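Local coordinates for single-strand DNA-binding protein (Agrobacterium tumefaciens, PDB 3BTP) that binds single-stranded but not double-stranded DNA regardless of sequence and mediates nuclear uptake of single-stranded T-DNA copies during plant transformation, at residues Lys286-Phe291 against Ile305-Lys310; Gly130-Asn135 against Leu264-Gln269. One frame throughout, in Å; residues are numbered along the deposited sequence.

Interaction 1: Lys286-Phe291 against Ile305-Lys310; sequences KRFEEF and IKLKSK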
ATOM      1  N   LYS A 286     -18.744  -3.941  15.510  1.00 40.62           N
ATOM      2  CA  LYS A 286     -18.721  -5.053  14.558  1.00 41.27           C
ATOM      3  C   LYS A 286     -17.530  -4.948  13.570  1.00 40.91           C
ATOM      4  O   LYS A 286     -17.090  -3.833  13.210  1.00 41.17           O
ATOM      5  CB  LYS A 286     -20.037  -5.134  13.803  1.00 41.65           C
ATOM      6  CG  LYS A 286     -21.231  -5.665  14.629  1.00 42.48           C
ATOM      7  CD  LYS A 286     -22.497  -5.893  13.741  1.00 43.43           C
ATOM      8  CE  LYS A 286     -23.785  -6.264  14.580  1.00 47.51           C
ATOM      9  NZ  LYS A 286     -23.686  -7.666  15.241  1.00 49.37           N
ATOM     10  N   ARG A 287     -17.036  -6.097  13.109  1.00 39.93           N
ATOM     11  CA  ARG A 287     -15.754  -6.161  12.402  1.00 38.84           C
ATOM     12  C   ARG A 287     -15.978  -5.870  10.933  1.00 38.13           C
ATOM     13  O   ARG A 287     -17.058  -6.185  10.403  1.00 39.13           O
ATOM     14  CB  ARG A 287     -15.083  -7.519  12.552  1.00 38.03           C
ATOM     15  CG  ARG A 287     -14.623  -7.843  13.972  1.00 41.63           C
ATOM     16  CD  ARG A 287     -13.171  -7.510  14.161  1.00 48.08           C
ATOM     17  NE  ARG A 287     -12.713  -7.609  15.556  1.00 49.50           N
ATOM     18  CZ  ARG A 287     -11.442  -7.454  15.944  1.00 50.28           C
ATOM     19  NH1 ARG A 287     -10.460  -7.210  15.043  1.00 47.41           N
ATOM     20  NH2 ARG A 287     -11.150  -7.526  17.244  1.00 49.79           N
ATOM     21  N   PHE A 288     -14.962  -5.306  10.272  1.00 35.38           N
ATOM     22  CA  PHE A 288     -15.065  -5.054   8.851  1.00 33.66           C
ATOM     23  C   PHE A 288     -15.538  -6.307   8.079  1.00 34.09           C
ATOM     24  O   PHE A 288     -16.417  -6.188   7.223  1.00 32.81           O
ATOM     25  CB  PHE A 288     -13.772  -4.538   8.235  1.00 30.76           C
ATOM     26  CG  PHE A 288     -13.844  -4.451   6.728  1.00 28.38           C
ATOM     27  CD1 PHE A 288     -14.613  -3.476   6.114  1.00 22.84           C
ATOM     28  CD2 PHE A 288     -13.169  -5.371   5.929  1.00 26.66           C
ATOM     29  CE1 PHE A 288     -14.712  -3.418   4.714  1.00 26.37           C
ATOM     30  CE2 PHE A 288     -13.249  -5.323   4.530  1.00 24.37           C
ATOM     31  CZ  PHE A 288     -14.011  -4.341   3.918  1.00 24.95           C
ATOM     32  N   GLU A 289     -14.954  -7.464   8.398  1.00 34.30           N
ATOM     33  CA  GLU A 289     -15.304  -8.753   7.737  1.00 36.86           C
ATOM     34  C   GLU A 289     -16.796  -9.123   7.767  1.00 35.54           C
ATOM     35  O   GLU A 289     -17.317  -9.736   6.850  1.00 35.91           O
ATOM     36  CB  GLU A 289     -14.461  -9.917   8.323  1.00 36.68           C
ATOM     37  CG  GLU A 289     -12.959  -9.780   8.004  1.00 41.68           C
ATOM     38  CD  GLU A 289     -12.231  -8.524   8.650  1.00 48.86           C
ATOM     39  OE1 GLU A 289     -12.550  -8.113   9.813  1.00 42.83           O
ATOM     40  OE2 GLU A 289     -11.282  -7.990   7.967  1.00 54.04           O
ATOM     41  N   GLU A 290     -17.474  -8.730   8.825  1.00 35.23           N
ATOM     42  CA  GLU A 290     -18.939  -8.856   8.872  1.00 36.19           C
ATOM     43  C   GLU A 290     -19.653  -7.905   7.885  1.00 34.28           C
ATOM     44  O   GLU A 290     -20.639  -8.271   7.243  1.00 32.83           O
ATOM     45  CB  GLU A 290     -19.411  -8.595  10.313  1.00 35.38           C
ATOM     46  CG  GLU A 290     -20.820  -9.045  10.578  1.00 42.13           C
ATOM     47  CD  GLU A 290     -21.111  -9.051  12.082  1.00 46.11           C
ATOM     48  OE1 GLU A 290     -20.124  -9.190  12.871  1.00 46.10           O
ATOM     49  OE2 GLU A 290     -22.298  -8.896  12.445  1.00 45.11           O
ATOM     50  N   PHE A 291     -19.182  -6.662   7.821  1.00 32.66           N
ATOM     51  CA  PHE A 291     -19.794  -5.713   6.886  1.00 31.25           C
ATOM     52  C   PHE A 291     -19.606  -6.266   5.494  1.00 30.48           C
ATOM     53  O   PHE A 291     -20.513  -6.319   4.707  1.00 29.96           O
ATOM     54  CB  PHE A 291     -19.179  -4.322   7.079  1.00 30.18           C
ATOM     55  CG  PHE A 291     -19.550  -3.323   6.013  1.00 31.46           C
ATOM     56  CD1 PHE A 291     -20.804  -2.673   6.039  1.00 30.09           C
ATOM     57  CD2 PHE A 291     -18.651  -3.044   4.966  1.00 25.41           C
ATOM     58  CE1 PHE A 291     -21.155  -1.741   5.050  1.00 29.31           C
ATOM     59  CE2 PHE A 291     -18.964  -2.111   4.001  1.00 27.10           C
ATOM     60  CZ  PHE A 291     -20.238  -1.444   4.020  1.00 29.24           C
ATOM     61  N   ILE A 305     -15.101  -3.193  -2.384  1.00 23.89           N
ATOM     62  CA  ILE A 305     -15.318  -2.200  -1.349  1.00 22.89           C
ATOM     63  C   ILE A 305     -14.071  -1.381  -1.220  1.00 21.99           C
ATOM     64  O   ILE A 305     -13.020  -1.936  -1.011  1.00 22.71           O
ATOM     65  CB  ILE A 305     -15.611  -2.850   0.083  1.00 24.00           C
ATOM     66  CG1 ILE A 305     -16.812  -3.835   0.033  1.00 24.17           C
ATOM     67  CG2 ILE A 305     -15.864  -1.731   1.126  1.00 21.89           C
ATOM     68  CD1 ILE A 305     -16.885  -4.720   1.241  1.00 22.81           C
ATOM     69  N   LYS A 306     -14.217  -0.055  -1.309  1.00 22.02           N
ATOM     70  CA  LYS A 306     -13.175   0.933  -1.074  1.00 22.58           C
ATOM     71  C   LYS A 306     -13.428   1.697   0.197  1.00 23.43           C
ATOM     72  O   LYS A 306     -14.550   2.138   0.498  1.00 22.79           O
ATOM     73  CB  LYS A 306     -13.127   1.995  -2.188  1.00 20.08           C
ATOM     74  CG  LYS A 306     -13.418   1.409  -3.514  1.00 18.66           C
ATOM     75  CD  LYS A 306     -12.444   0.260  -3.933  1.00 14.36           C
ATOM     76  CE  LYS A 306     -12.935  -0.312  -5.307  1.00 18.12           C
ATOM     77  NZ  LYS A 306     -11.986  -1.296  -5.938  1.00 17.28           N
ATOM     78  N   LEU A 307     -12.319   1.909   0.880  1.00 24.01           N
ATOM     79  CA  LEU A 307     -12.290   2.610   2.159  1.00 23.86           C
ATOM     80  C   LEU A 307     -11.369   3.841   1.969  1.00 22.03           C
ATOM     81  O   LEU A 307     -10.213   3.732   1.536  1.00 21.96           O
ATOM     82  CB  LEU A 307     -11.783   1.631   3.189  1.00 23.01           C
ATOM     83  CG  LEU A 307     -12.695   0.658   3.937  1.00 27.19           C
ATOM     84  CD1 LEU A 307     -14.132   0.631   3.566  1.00 22.41           C
ATOM     85  CD2 LEU A 307     -12.127  -0.696   3.903  1.00 28.69           C
ATOM     86  N   LYS A 308     -11.928   4.996   2.253  1.00 20.86           N
ATOM     87  CA  LYS A 308     -11.257   6.264   2.078  1.00 21.24           C
ATOM     88  C   LYS A 308     -10.100   6.554   3.022  1.00 20.81           C
ATOM     89  O   LYS A 308     -10.171   6.314   4.231  1.00 21.05           O
ATOM     90  CB  LYS A 308     -12.252   7.381   2.251  1.00 21.06           C
ATOM     91  CG  LYS A 308     -11.662   8.589   1.685  1.00 21.85           C
ATOM     92  CD  LYS A 308     -12.638   9.707   1.526  1.00 30.53           C
ATOM     93  CE  LYS A 308     -12.229  10.820   2.444  1.00 34.66           C
ATOM     94  NZ  LYS A 308     -12.448  12.065   1.593  1.00 37.76           N
ATOM     95  N   SER A 309      -9.063   7.096   2.441  1.00 18.98           N
ATOM     96  CA  SER A 309      -7.917   7.535   3.163  1.00 19.61           C
ATOM     97  C   SER A 309      -8.122   9.031   3.527  1.00 19.35           C
ATOM     98  O   SER A 309      -8.939   9.731   2.887  1.00 17.47           O
ATOM     99  CB  SER A 309      -6.690   7.256   2.251  1.00 19.46           C
ATOM    100  OG  SER A 309      -5.572   7.970   2.665  1.00 21.20           O
ATOM    101  N   LYS A 310      -7.446   9.530   4.552  1.00 17.90           N
ATOM    102  CA  LYS A 310      -7.489  11.013   4.820  1.00 18.66           C
ATOM    103  C   LYS A 310      -7.073  11.896   3.661  1.00 17.91           C
ATOM    104  O   LYS A 310      -7.428  13.087   3.600  1.00 18.35           O
ATOM    105  CB  LYS A 310      -6.658  11.395   6.039  1.00 18.77           C
ATOM    106  CG  LYS A 310      -7.303  10.838   7.308  1.00 22.72           C
ATOM    107  CD  LYS A 310      -6.296  10.719   8.434  1.00 27.29           C
ATOM    108  CE  LYS A 310      -6.712   9.522   9.300  1.00 35.34           C
ATOM    109  NZ  LYS A 310      -7.819   9.978  10.235  1.00 39.46           N
TER
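Phe288 and Phe291, one helical turn apart, set their rings against Ile305 and Leu307 in an alpha-helix-on-beta-sheet contact. Helix 288-299 lies in the crossover from strand 272-275 to strand 304-308 and packs on one face of their four-stranded antiparallel sheet. The strand alternation is plain: Ile305 and Leu307 face the helix, whereas Lys306 points away from it and forms salt bridges with Glu304 and Asp316.

All contact across the interface is apolar. In Phe288, CG stands anti to the backbone N (chi1 173°), which carries the ring outward to the sheet. Phe288 CZ lies 3.9 Å from Ile305 CD1, and Phe288 CE1 lies 3.8 Å from Leu307 CD2. Both methyls approach the ring obliquely, and the aliphatic side chains come from the direction opposite to the phenyl. Ile263, Ile265 and Phe332 extend this core.

At the start of the helix the interactions are polar. Arg287 occupies the N-cap position, and Asp329 accepts a hydrogen bond from Phe288 N while pairing with Arg287 NH1, which ties the first turn to helix 327-335. Lys286 NZ and Glu290 OE2 form a salt bridge at 3.4 Å, its hydrogen bond weak.

Phe291 meets the strand more lightly: Ile305 CG2 sits at the edge of its ring, near the ring plane, 4.2 Å from Phe291 CE2.

Interaction 2: Gly130-Asn135 against Leu264-Gln269; sequences GTTKCN and LIKTPQ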
ATOM      1  N   GLY A 130     -22.397   8.309  -7.707  1.00 28.40           N
ATOM      2  CA  GLY A 130     -21.284   8.024  -8.628  1.00 27.96           C
ATOM      3  C   GLY A 130     -21.806   7.285  -9.830  1.00 27.19           C
ATOM      4  O   GLY A 130     -22.722   6.509  -9.724  1.00 25.63           O
ATOM      5  N   THR A 131     -21.207   7.530 -10.981  1.00 27.54           N
ATOM      6  CA  THR A 131     -21.390   6.622 -12.114  1.00 27.88           C
ATOM      7  C   THR A 131     -20.095   6.162 -12.761  1.00 26.23           C
ATOM      8  O   THR A 131     -19.200   6.930 -13.048  1.00 25.12           O
ATOM      9  CB  THR A 131     -22.578   7.033 -13.123  1.00 29.38           C
ATOM     10  OG1 THR A 131     -22.202   6.861 -14.488  1.00 31.45           O
ATOM     11  CG2 THR A 131     -23.052   8.375 -12.877  1.00 26.05           C
ATOM     12  N   THR A 132     -19.987   4.857 -12.882  1.00 26.17           N
ATOM     13  CA  THR A 132     -18.812   4.274 -13.495  1.00 26.93           C
ATOM     14  C   THR A 132     -18.786   4.601 -14.971  1.00 27.38           C
ATOM     15  O   THR A 132     -19.853   4.645 -15.614  1.00 28.44           O
ATOM     16  CB  THR A 132     -18.815   2.734 -13.271  1.00 25.75           C
ATOM     17  OG1 THR A 132     -18.954   2.511 -11.862  1.00 26.03           O
ATOM     18  CG2 THR A 132     -17.498   2.101 -13.750  1.00 27.06           C
ATOM     19  N   LYS A 133     -17.603   4.777 -15.522  1.00 27.14           N
ATOM     20  CA  LYS A 133     -17.474   5.091 -16.931  1.00 28.66           C
ATOM     21  C   LYS A 133     -18.430   4.280 -17.847  1.00 30.86           C
ATOM     22  O   LYS A 133     -19.168   4.876 -18.648  1.00 32.06           O
ATOM     23  CB  LYS A 133     -16.005   4.903 -17.380  1.00 29.24           C
ATOM     24  CG  LYS A 133     -15.831   4.570 -18.924  1.00 29.09           C
ATOM     25  CD  LYS A 133     -14.365   4.272 -19.329  1.00 26.57           C
ATOM     26  CE  LYS A 133     -14.138   4.759 -20.750  1.00 25.87           C
ATOM     27  NZ  LYS A 133     -12.782   4.418 -21.370  1.00 27.36           N
ATOM     28  N   CYS A 134     -18.444   2.949 -17.716  1.00 31.32           N
ATOM     29  CA  CYS A 134     -19.275   2.088 -18.613  1.00 33.25           C
ATOM     30  C   CYS A 134     -20.806   2.255 -18.460  1.00 32.81           C
ATOM     31  O   CYS A 134     -21.542   1.733 -19.304  1.00 33.02           O
ATOM     32  CB  CYS A 134     -18.955   0.591 -18.399  1.00 32.11           C
ATOM     33  SG  CYS A 134     -19.334   0.037 -16.663  1.00 37.01           S
ATOM     34  N   ASN A 135     -21.271   2.891 -17.368  1.00 31.45           N
ATOM     35  CA  ASN A 135     -22.709   3.110 -17.094  1.00 30.54           C
ATOM     36  C   ASN A 135     -23.187   4.504 -17.520  1.00 30.31           C
ATOM     37  O   ASN A 135     -24.375   4.777 -17.463  1.00 30.29           O
ATOM     38  CB  ASN A 135     -23.045   2.897 -15.612  1.00 28.98           C
ATOM     39  CG  ASN A 135     -22.976   1.415 -15.192  1.00 33.95           C
ATOM     40  OD1 ASN A 135     -22.976   0.520 -16.025  1.00 38.23           O
ATOM     41  ND2 ASN A 135     -22.971   1.160 -13.896  1.00 33.57           N
ATOM     42  N   LEU A 264     -16.966   3.337  -0.391  1.00 22.95           N
ATOM     43  CA  LEU A 264     -17.508   3.178  -1.760  1.00 22.20           C
ATOM     44  C   LEU A 264     -17.694   1.689  -2.091  1.00 22.73           C
ATOM     45  O   LEU A 264     -16.748   0.928  -2.079  1.00 22.87           O
ATOM     46  CB  LEU A 264     -16.528   3.839  -2.772  1.00 20.55           C
ATOM     47  CG  LEU A 264     -16.887   4.033  -4.281  1.00 21.67           C
ATOM     48  CD1 LEU A 264     -15.793   4.900  -4.936  1.00 20.45           C
ATOM     49  CD2 LEU A 264     -16.973   2.731  -5.031  1.00 13.22           C
ATOM     50  N   ILE A 265     -18.906   1.282  -2.459  1.00 24.64           N
ATOM     51  CA  ILE A 265     -19.192  -0.088  -2.847  1.00 25.18           C
ATOM     52  C   ILE A 265     -19.382  -0.059  -4.356  1.00 26.08           C
ATOM     53  O   ILE A 265     -20.120   0.743  -4.877  1.00 26.70           O
ATOM     54  CB  ILE A 265     -20.558  -0.566  -2.224  1.00 26.78           C
ATOM     55  CG1 ILE A 265     -20.664  -0.235  -0.707  1.00 27.47           C
ATOM     56  CG2 ILE A 265     -20.955  -2.069  -2.639  1.00 24.35           C
ATOM     57  CD1 ILE A 265     -19.773  -1.013   0.165  1.00 22.65           C
ATOM     58  N   LYS A 266     -18.737  -0.946  -5.079  1.00 26.78           N
ATOM     59  CA  LYS A 266     -18.937  -0.982  -6.510  1.00 26.36           C
ATOM     60  C   LYS A 266     -19.416  -2.396  -6.848  1.00 28.02           C
ATOM     61  O   LYS A 266     -18.617  -3.333  -6.779  1.00 28.80           O
ATOM     62  CB  LYS A 266     -17.647  -0.687  -7.247  1.00 26.04           C
ATOM     63  CG  LYS A 266     -17.845  -0.662  -8.793  1.00 25.53           C
ATOM     64  CD  LYS A 266     -16.698   0.081  -9.551  1.00 23.77           C
ATOM     65  CE  LYS A 266     -15.502  -0.743  -9.683  1.00 24.40           C
ATOM     66  NZ  LYS A 266     -15.614  -2.174 -10.232  1.00 22.13           N
ATOM     67  N   THR A 267     -20.695  -2.545  -7.219  1.00 28.20           N
ATOM     68  CA  THR A 267     -21.291  -3.885  -7.416  1.00 28.19           C
ATOM     69  C   THR A 267     -20.749  -4.531  -8.702  1.00 29.15           C
ATOM     70  O   THR A 267     -20.146  -3.842  -9.536  1.00 28.65           O
ATOM     71  CB  THR A 267     -22.873  -3.794  -7.549  1.00 28.39           C
ATOM     72  OG1 THR A 267     -23.219  -3.399  -8.887  1.00 29.58           O
ATOM     73  CG2 THR A 267     -23.518  -2.831  -6.557  1.00 23.69           C
ATOM     74  N   PRO A 268     -20.999  -5.852  -8.903  1.00 29.98           N
ATOM     75  CA  PRO A 268     -20.608  -6.510 -10.148  1.00 29.49           C
ATOM     76  C   PRO A 268     -21.171  -5.862 -11.431  1.00 30.48           C
ATOM     77  O   PRO A 268     -20.583  -6.034 -12.528  1.00 28.92           O
ATOM     78  CB  PRO A 268     -21.175  -7.908  -9.957  1.00 30.26           C
ATOM     79  CG  PRO A 268     -21.081  -8.096  -8.416  1.00 28.22           C
ATOM     80  CD  PRO A 268     -21.632  -6.816  -7.959  1.00 29.31           C
ATOM     81  N   GLN A 269     -22.294  -5.139 -11.302  1.00 30.01           N
ATOM     82  CA  GLN A 269     -22.829  -4.315 -12.440  1.00 31.24           C
ATOM     83  C   GLN A 269     -22.187  -2.906 -12.576  1.00 30.89           C
ATOM     84  O   GLN A 269     -22.552  -2.150 -13.497  1.00 31.27           O
ATOM     85  CB  GLN A 269     -24.376  -4.166 -12.357  1.00 30.65           C
ATOM     86  CG  GLN A 269     -25.126  -5.499 -12.332  1.00 32.92           C
ATOM     87  CD  GLN A 269     -24.964  -6.339 -11.014  1.00 35.05           C
ATOM     88  OE1 GLN A 269     -24.978  -5.801  -9.892  1.00 35.56           O
ATOM     89  NE2 GLN A 269     -24.865  -7.656 -11.167  1.00 28.25           N
TER
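Asn135 and Gln269 meet where two antiparallel sheets come together at the ends of strands 127-132 and 263-266. The strands are not hydrogen-bonded to each other: the closest CA pair at the strand ends, Thr132 and Lys266, is 8.7 Å apart, so side chains and the loops beyond span the gap.

One hydrogen bond joins the two segments directly. Asn135 ND2 donates to the backbone carbonyl Gln269 O at 3.4 Å; the bond is weak but fairly straight, with an N-H...O angle of 160°. The other end of the same amide, Asn135 OD1, is 3.7 Å from Gln269 O, a small difference that agrees with a weak grip.

Bonds inside each segment shape these loops. The 3-10 turn carrying Asn135 is closed by Asn135 N donating to Thr132 O at 2.9 Å. Within 264-269, Thr267 OG1 donates to Gln269 OE1 at 3.1 Å, from above the carbonyl plane (39° out of it), which draws the end of the glutamine back over its own loop.

The remaining contact is van der Waals. Thr132 OG1 lies 4.0 Å from Lys266 CD, the two side chains crossing at about a right angle. Their polar ends have other partners: Thr132 OG1 hydrogen-bonds to Asn270 O, and Lys266 NZ, beyond bends at chi3 and chi4, forms a salt bridge with Asp115.

Because Asn135 and Thr132 both engage main-chain carbonyls, of Gln269 and Asn270, the polar links to this loop probably reflect the course of its backbone more than the identity of its side chains.

Strands 263-266 and 304-308 are neighbours in one antiparallel sheet, so the two interactions, with centres 18 Å apart, share a platform. A probable backbone hydrogen bond from Lys306 N to Leu264 O, 2.8 Å, joins them, and Ile265 CD1 continues the apolar layer at 3.9 Å from Phe291 CZ. Interaction 1 is buried, local in sequence and wholly hydrophobic across its interface, as befits a helix lying on its own sheet. Interaction 2 is partly buried, farther from the chain centre, and links distant segments by a weak polar bond and a van der Waals touch, while apolar packing such as Leu264 on Ile118 also joins the two sheets.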